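Protein pelota homolog (Archaeoglobus fulgidus, PDB 3OBY) probably recognises stalled ribosomes and helps to release them and degrade damaged mRNA, with a metal-dependent endoribonuclease activity assigned to its N-terminal domain. Local coordinates at residues N11-L22 and T100-W111; N127-T135 and V142-G150. All coordinates share one frame; numbering follows the deposited sequence.

Interaction 1. Residues N11-L22 and T100-W111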
# COMPACT_ATOMS: atom_id res chain seq x y z
N ASN A 11 18.15 6.41 -19.02
CA ASN A 11 17.84 5.30 -18.12
C ASN A 11 18.71 5.16 -16.88
O ASN A 11 18.60 4.17 -16.16
CB ASN A 11 17.84 3.98 -18.88
CG ASN A 11 16.56 3.76 -19.63
OD1 ASN A 11 15.48 3.77 -19.04
ND2 ASN A 11 16.66 3.55 -20.94
N GLU A 12 19.58 6.13 -16.64
CA GLU A 12 20.46 6.11 -15.49
C GLU A 12 20.20 7.33 -14.63
O GLU A 12 20.01 8.43 -15.15
CB GLU A 12 21.93 6.08 -15.94
CG GLU A 12 22.93 6.35 -14.83
CD GLU A 12 24.35 6.00 -15.25
OE1 GLU A 12 24.66 6.11 -16.46
OE2 GLU A 12 25.15 5.62 -14.38
N GLY A 13 20.19 7.14 -13.32
CA GLY A 13 19.93 8.25 -12.43
C GLY A 13 19.38 7.77 -11.11
O GLY A 13 19.47 6.58 -10.78
N GLU A 14 18.80 8.69 -10.35
CA GLU A 14 18.25 8.35 -9.05
C GLU A 14 16.72 8.35 -9.02
O GLU A 14 16.07 9.20 -9.62
CB GLU A 14 18.78 9.32 -7.99
CG GLU A 14 17.77 9.67 -6.89
CD GLU A 14 18.34 10.61 -5.85
OE1 GLU A 14 19.39 11.24 -6.12
OE2 GLU A 14 17.73 10.73 -4.76
N ILE A 15 16.18 7.37 -8.30
CA ILE A 15 14.75 7.25 -8.12
C ILE A 15 14.54 7.18 -6.61
O ILE A 15 15.09 6.31 -5.94
CB ILE A 15 14.17 5.98 -8.76
CG1 ILE A 15 14.45 5.98 -10.27
CG2 ILE A 15 12.67 5.93 -8.53
CD1 ILE A 15 13.83 4.81 -11.02
N LYS A 16 13.78 8.13 -6.08
CA LYS A 16 13.50 8.19 -4.66
C LYS A 16 12.07 7.69 -4.49
O LYS A 16 11.13 8.28 -5.02
CB LYS A 16 13.63 9.63 -4.17
CG LYS A 16 13.33 9.82 -2.69
CD LYS A 16 13.52 11.27 -2.26
CE LYS A 16 14.95 11.74 -2.51
NZ LYS A 16 15.18 13.15 -2.07
N LEU A 17 11.92 6.61 -3.73
CA LEU A 17 10.61 5.99 -3.53
C LEU A 17 10.33 5.47 -2.12
O LEU A 17 11.21 5.45 -1.27
CB LEU A 17 10.43 4.86 -4.54
CG LEU A 17 11.72 4.06 -4.79
CD1 LEU A 17 12.08 3.27 -3.55
CD2 LEU A 17 11.52 3.14 -5.98
N ILE A 18 9.10 5.04 -1.90
CA ILE A 18 8.68 4.51 -0.61
C ILE A 18 7.83 3.24 -0.78
O ILE A 18 6.77 3.28 -1.42
CB ILE A 18 7.83 5.51 0.16
CG1 ILE A 18 8.57 6.83 0.31
CG2 ILE A 18 7.48 4.95 1.53
CD1 ILE A 18 7.74 7.89 1.02
N PRO A 19 8.28 2.11 -0.22
CA PRO A 19 7.50 0.88 -0.35
C PRO A 19 6.36 0.95 0.67
O PRO A 19 6.59 1.32 1.82
CB PRO A 19 8.52 -0.21 -0.05
CG PRO A 19 9.40 0.44 0.96
CD PRO A 19 9.57 1.85 0.45
N GLU A 20 5.15 0.63 0.25
CA GLU A 20 3.98 0.71 1.13
C GLU A 20 3.40 -0.66 1.48
O GLU A 20 2.49 -0.78 2.29
CB GLU A 20 2.89 1.55 0.45
CG GLU A 20 3.34 2.94 0.00
CD GLU A 20 2.31 3.64 -0.88
OE1 GLU A 20 2.17 3.26 -2.05
OE2 GLU A 20 1.65 4.58 -0.39
N THR A 21 3.93 -1.70 0.85
CA THR A 21 3.44 -3.05 1.08
C THR A 21 4.58 -4.06 1.07
O THR A 21 5.68 -3.77 0.58
CB THR A 21 2.42 -3.47 0.01
OG1 THR A 21 3.07 -3.55 -1.27
CG2 THR A 21 1.31 -2.46 -0.07
N LEU A 22 4.31 -5.25 1.59
CA LEU A 22 5.32 -6.29 1.60
C LEU A 22 5.65 -6.67 0.15
O LEU A 22 6.76 -7.12 -0.13
CB LEU A 22 4.82 -7.49 2.40
CG LEU A 22 4.53 -7.17 3.88
CD1 LEU A 22 4.14 -8.43 4.62
CD2 LEU A 22 5.75 -6.54 4.53
N THR A 100 12.16 -0.78 5.52
CA THR A 100 10.88 -1.34 5.96
C THR A 100 9.76 -0.58 5.23
O THR A 100 10.02 0.47 4.64
CB THR A 100 10.67 -1.20 7.49
OG1 THR A 100 10.68 0.18 7.86
CG2 THR A 100 11.76 -1.91 8.25
N VAL A 101 8.54 -1.10 5.26
CA VAL A 101 7.43 -0.41 4.59
C VAL A 101 7.29 0.99 5.16
O VAL A 101 7.53 1.21 6.35
CB VAL A 101 6.07 -1.14 4.80
CG1 VAL A 101 6.08 -2.49 4.14
CG2 VAL A 101 5.78 -1.29 6.28
N GLY A 102 6.91 1.93 4.31
CA GLY A 102 6.74 3.31 4.76
C GLY A 102 8.00 4.14 4.85
O GLY A 102 7.93 5.35 5.07
N LYS A 103 9.16 3.52 4.68
CA LYS A 103 10.42 4.26 4.75
C LYS A 103 10.91 4.67 3.38
O LYS A 103 10.87 3.89 2.43
CB LYS A 103 11.50 3.44 5.44
CG LYS A 103 12.83 4.18 5.54
CD LYS A 103 13.86 3.34 6.27
CE LYS A 103 15.04 4.18 6.72
NZ LYS A 103 15.92 3.38 7.62
N GLU A 104 11.40 5.89 3.30
CA GLU A 104 11.91 6.41 2.04
C GLU A 104 13.34 5.99 1.79
O GLU A 104 14.13 5.81 2.71
CB GLU A 104 11.82 7.93 2.04
CG GLU A 104 12.13 8.56 0.69
CD GLU A 104 12.36 10.05 0.79
OE1 GLU A 104 13.43 10.44 1.31
OE2 GLU A 104 11.48 10.82 0.37
N LEU A 105 13.68 5.82 0.51
CA LEU A 105 15.02 5.46 0.11
C LEU A 105 15.21 5.87 -1.35
O LEU A 105 14.24 5.97 -2.10
CB LEU A 105 15.27 3.96 0.26
CG LEU A 105 14.56 3.03 -0.73
CD1 LEU A 105 15.45 1.83 -1.00
CD2 LEU A 105 13.21 2.62 -0.17
N SER A 106 16.47 6.11 -1.72
CA SER A 106 16.83 6.50 -3.07
C SER A 106 17.77 5.47 -3.65
O SER A 106 18.77 5.10 -3.03
CB SER A 106 17.52 7.87 -3.07
OG SER A 106 16.60 8.90 -2.76
N ILE A 107 17.44 5.00 -4.85
CA ILE A 107 18.26 4.03 -5.55
C ILE A 107 18.85 4.78 -6.75
O ILE A 107 18.12 5.44 -7.49
CB ILE A 107 17.40 2.84 -6.05
CG1 ILE A 107 16.82 2.08 -4.86
CG2 ILE A 107 18.22 1.89 -6.90
CD1 ILE A 107 15.80 1.04 -5.26
N ILE A 108 20.16 4.70 -6.90
CA ILE A 108 20.85 5.36 -7.99
C ILE A 108 21.63 4.30 -8.74
O ILE A 108 22.51 3.66 -8.17
CB ILE A 108 21.83 6.42 -7.46
CG1 ILE A 108 21.08 7.40 -6.55
CG2 ILE A 108 22.48 7.17 -8.62
CD1 ILE A 108 21.95 8.46 -5.92
N LYS A 109 21.28 4.11 -10.01
CA LYS A 109 21.92 3.11 -10.86
C LYS A 109 21.50 3.33 -12.30
O LYS A 109 20.82 4.31 -12.64
CB LYS A 109 21.45 1.71 -10.45
CG LYS A 109 19.93 1.55 -10.61
CD LYS A 109 19.37 0.27 -9.98
CE LYS A 109 19.91 -0.98 -10.67
NZ LYS A 109 19.40 -2.24 -10.06
N LYS A 110 21.91 2.40 -13.15
CA LYS A 110 21.53 2.41 -14.55
C LYS A 110 20.35 1.44 -14.47
O LYS A 110 20.51 0.30 -14.03
CB LYS A 110 22.65 1.85 -15.43
CG LYS A 110 22.91 0.34 -15.29
CD LYS A 110 24.14 -0.10 -16.09
CE LYS A 110 24.32 -1.61 -16.10
NZ LYS A 110 23.23 -2.31 -16.84
N TRP A 111 19.17 1.88 -14.88
CA TRP A 111 18.00 1.03 -14.81
C TRP A 111 17.71 0.17 -16.03
O TRP A 111 17.84 0.62 -17.18
CB TRP A 111 16.77 1.88 -14.49
CG TRP A 111 16.91 2.62 -13.20
CD1 TRP A 111 17.69 3.71 -12.96
CD2 TRP A 111 16.29 2.29 -11.95
NE1 TRP A 111 17.59 4.08 -11.64
CE2 TRP A 111 16.74 3.22 -11.00
CE3 TRP A 111 15.40 1.28 -11.54
CZ2 TRP A 111 16.33 3.19 -9.66
CZ3 TRP A 111 14.99 1.25 -10.21
CH2 TRP A 111 15.46 2.20 -9.29
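The carbonyl oxygen of G13 accepts two N-H groups of segment 100-111: K109 N at 3.2 Å from G13 O, and the indole W111 NE1, also 3.2 Å from G13 O. They come from opposite faces of the carbonyl plane; G13 O itself lies in the plane of the indole, so the ring is held by its edge. With CG of W111 anti to its carbonyl carbon (chi1 -59°), the ring turns back toward segment 11-22, and I15 lays CD1 over one face, 3.3 Å from the centroid of the six-membered ring, a CH-pi contact. The CG of K109 covers the opposite face, while its NZ runs on to salt bridges with E33 and D36.

Backbone bonds between I15 and I107 and between L17 and L105 continue the antiparallel pairing, and L17 CD1 meets L105 CD2 at 3.6 Å. On the face that carries E14, K16 and S106, S106 OG donates to E14 OE2 over 2.9 Å, reaching the anti side of the carboxylate and well out of its plane. The aliphatic part of K16 lies against the E104 carboxylate. Beyond the strands, G102 N, inside the type II turn T100-K103, bonds P19 O. Strand 14-18 thus sits between 2-6 and 105-108 in the strongly bent antiparallel sheet of the Sm fold of the N-terminal domain.

Interaction 2. Residues N127-T135 and V142-G150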
# COMPACT_ATOMS: atom_id res chain seq x y z
N ASN A 127 -2.76 2.54 -6.36
CA ASN A 127 -3.60 3.65 -6.77
C ASN A 127 -4.44 4.17 -5.61
O ASN A 127 -5.02 3.40 -4.84
CB ASN A 127 -4.53 3.22 -7.91
CG ASN A 127 -5.59 4.27 -8.24
OD1 ASN A 127 -5.27 5.40 -8.62
ND2 ASN A 127 -6.85 3.89 -8.09
N ARG A 128 -4.48 5.50 -5.49
CA ARG A 128 -5.22 6.17 -4.43
C ARG A 128 -6.63 6.45 -4.90
O ARG A 128 -6.85 6.89 -6.03
CB ARG A 128 -4.52 7.47 -4.07
CG ARG A 128 -4.25 7.66 -2.61
CD ARG A 128 -2.76 7.79 -2.30
NE ARG A 128 -2.01 6.57 -2.59
CZ ARG A 128 -0.79 6.31 -2.11
NH1 ARG A 128 -0.18 7.19 -1.33
NH2 ARG A 128 -0.18 5.18 -2.43
N PRO A 129 -7.63 6.19 -4.05
CA PRO A 129 -9.03 6.42 -4.39
C PRO A 129 -9.31 7.92 -4.32
O PRO A 129 -8.57 8.66 -3.69
CB PRO A 129 -9.77 5.66 -3.30
CG PRO A 129 -8.91 5.92 -2.12
CD PRO A 129 -7.51 5.70 -2.66
N GLU A 130 -10.37 8.37 -4.99
CA GLU A 130 -10.71 9.78 -4.95
C GLU A 130 -11.03 10.13 -3.50
O GLU A 130 -12.01 9.63 -2.94
CB GLU A 130 -11.92 10.07 -5.85
CG GLU A 130 -12.28 11.55 -5.95
CD GLU A 130 -11.49 12.29 -7.02
OE1 GLU A 130 -10.24 12.15 -7.06
OE2 GLU A 130 -12.12 13.02 -7.81
N ILE A 131 -10.21 10.99 -2.92
CA ILE A 131 -10.38 11.41 -1.53
C ILE A 131 -10.88 12.85 -1.36
O ILE A 131 -10.35 13.78 -1.97
CB ILE A 131 -9.05 11.28 -0.73
CG1 ILE A 131 -8.48 9.87 -0.86
CG2 ILE A 131 -9.29 11.60 0.72
CD1 ILE A 131 -9.43 8.79 -0.45
N VAL A 132 -11.89 13.03 -0.52
CA VAL A 132 -12.41 14.37 -0.24
C VAL A 132 -12.24 14.72 1.23
O VAL A 132 -12.55 13.92 2.12
CB VAL A 132 -13.91 14.49 -0.60
CG1 VAL A 132 -14.47 15.81 -0.06
CG2 VAL A 132 -14.09 14.44 -2.11
N MET A 133 -11.74 15.91 1.49
CA MET A 133 -11.53 16.37 2.84
C MET A 133 -12.53 17.47 3.17
O MET A 133 -12.74 18.39 2.37
CB MET A 133 -10.11 16.89 3.01
CG MET A 133 -9.07 15.80 3.18
SD MET A 133 -7.43 16.50 3.25
CE MET A 133 -6.51 15.37 2.15
N LEU A 134 -13.15 17.37 4.34
CA LEU A 134 -14.14 18.34 4.79
C LEU A 134 -13.85 18.84 6.19
O LEU A 134 -13.89 18.07 7.16
CB LEU A 134 -15.53 17.72 4.78
CG LEU A 134 -16.59 18.57 5.49
CD1 LEU A 134 -17.04 19.67 4.55
CD2 LEU A 134 -17.78 17.71 5.89
N THR A 135 -13.55 20.12 6.31
CA THR A 135 -13.30 20.72 7.62
C THR A 135 -14.61 21.41 7.96
O THR A 135 -15.16 22.15 7.14
CB THR A 135 -12.17 21.74 7.56
OG1 THR A 135 -12.39 22.64 6.47
CG2 THR A 135 -10.84 21.04 7.38
N VAL A 142 -15.82 23.72 4.60
CA VAL A 142 -15.03 23.84 3.39
C VAL A 142 -14.53 22.45 3.00
O VAL A 142 -14.02 21.71 3.84
CB VAL A 142 -13.80 24.75 3.59
CG1 VAL A 142 -12.95 24.78 2.33
CG2 VAL A 142 -14.26 26.14 3.96
N ALA A 143 -14.68 22.11 1.74
CA ALA A 143 -14.24 20.81 1.27
C ALA A 143 -13.29 20.94 0.10
O ALA A 143 -13.40 21.85 -0.72
CB ALA A 143 -15.44 19.97 0.88
N GLY A 144 -12.36 20.00 0.03
CA GLY A 144 -11.39 19.99 -1.04
C GLY A 144 -11.16 18.54 -1.43
O GLY A 144 -11.46 17.63 -0.66
N VAL A 145 -10.66 18.34 -2.64
CA VAL A 145 -10.38 17.00 -3.12
C VAL A 145 -8.86 16.92 -3.26
O VAL A 145 -8.20 17.93 -3.49
CB VAL A 145 -11.05 16.73 -4.48
CG1 VAL A 145 -10.55 17.73 -5.52
CG2 VAL A 145 -10.80 15.29 -4.92
N LEU A 146 -8.32 15.72 -3.10
CA LEU A 146 -6.89 15.53 -3.20
C LEU A 146 -6.49 15.46 -4.68
O LEU A 146 -7.16 14.83 -5.49
CB LEU A 146 -6.47 14.26 -2.47
CG LEU A 146 -4.96 14.02 -2.32
CD1 LEU A 146 -4.35 15.16 -1.52
CD2 LEU A 146 -4.72 12.68 -1.64
N ARG A 147 -5.39 16.13 -5.00
CA ARG A 147 -4.88 16.15 -6.36
C ARG A 147 -3.37 16.08 -6.24
O ARG A 147 -2.83 16.18 -5.13
CB ARG A 147 -5.32 17.43 -7.06
CG ARG A 147 -6.81 17.45 -7.41
CD ARG A 147 -7.08 16.61 -8.65
NE ARG A 147 -8.51 16.41 -8.89
CZ ARG A 147 -9.21 15.38 -8.42
NH1 ARG A 147 -8.63 14.45 -7.69
NH2 ARG A 147 -10.51 15.28 -8.70
N GLN A 148 -2.67 15.90 -7.35
CA GLN A 148 -1.22 15.79 -7.31
C GLN A 148 -0.52 16.93 -6.57
O GLN A 148 0.41 16.69 -5.80
CB GLN A 148 -0.64 15.71 -8.73
CG GLN A 148 -1.30 14.68 -9.62
CD GLN A 148 -0.54 14.48 -10.92
OE1 GLN A 148 -1.05 13.86 -11.85
NE2 GLN A 148 0.68 14.98 -10.97
N TRP A 149 -0.97 18.17 -6.79
CA TRP A 149 -0.35 19.33 -6.17
C TRP A 149 -0.86 19.68 -4.77
O TRP A 149 -0.40 20.66 -4.18
CB TRP A 149 -0.50 20.55 -7.08
CG TRP A 149 -1.93 20.98 -7.26
CD1 TRP A 149 -2.62 21.87 -6.48
CD2 TRP A 149 -2.84 20.51 -8.26
NE1 TRP A 149 -3.91 21.99 -6.94
CE2 TRP A 149 -4.08 21.17 -8.03
CE3 TRP A 149 -2.74 19.61 -9.32
CZ2 TRP A 149 -5.20 20.95 -8.83
CZ3 TRP A 149 -3.87 19.39 -10.11
CH2 TRP A 149 -5.07 20.06 -9.86
N GLY A 150 -1.80 18.90 -4.25
CA GLY A 150 -2.33 19.16 -2.92
C GLY A 150 -3.85 19.13 -2.87
O GLY A 150 -4.49 18.63 -3.79
O HOH W 1 -8.69 12.20 -4.82
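Charge holds one end of the contact: R147 grips E130 end-on, NH1 to E130 OE1 and NH2 to E130 OE2, both at 2.9 Å. Each oxygen is met on its syn side, with the carboxylate and guanidinium planes 27° apart. E130 reaches the arginine because its chain turns about the CB-CG bond (chi2 85°), and V145 CG1 lies over the guanidinium face. A water bridges the same corner, donating to E130 OE1 and L146 O and accepting from I131 N. Replacing E130 by an alanine takes away both acceptors, which would probably leave the guanidinium without its charged mate and less firmly oriented, and the water with one anchor fewer.

Backbone bonds make the two strands an antiparallel beta hairpin inside a mixed sheet of the central eRF1-type domain, with the edge strand 150-158 beyond 140-147 and strand 187-191 beyond 131-137. M133 N lies 2.8 Å from G144 O. V142 O takes two donors from T135, the amide N at 3.0 Å and OG1 at 3.2 Å; OG1 is also bonded by G224 N.

Among the apolar side chains, L134 CD1 packs on A143 CB at 4.0 Å, while M133 CE approaches L146 CD1; L146 also touches helix 236-262.

In the fold
Along the chain, interaction 1 is complete before interaction 2 begins, and their centres lie 25 Å apart in different sheets: the antiparallel sheet of the N-terminal Sm-fold domain and the mixed sheet of the central domain. Interaction 1 joins strands far apart in sequence, whereas interaction 2 is a local hairpin. Helix 113-123 and a short linker carry the chain from one to the other. The two meet directly where E20 OE2 and R128 NH2 form a salt bridge at 2.8 Å; E20 OE1 also takes a hydrogen bond from M1 N. This bridge ties the two domains together in this crystal form, but archaeal Pelotas show inter-domain plasticity, so it may not persist in other domain arrangements.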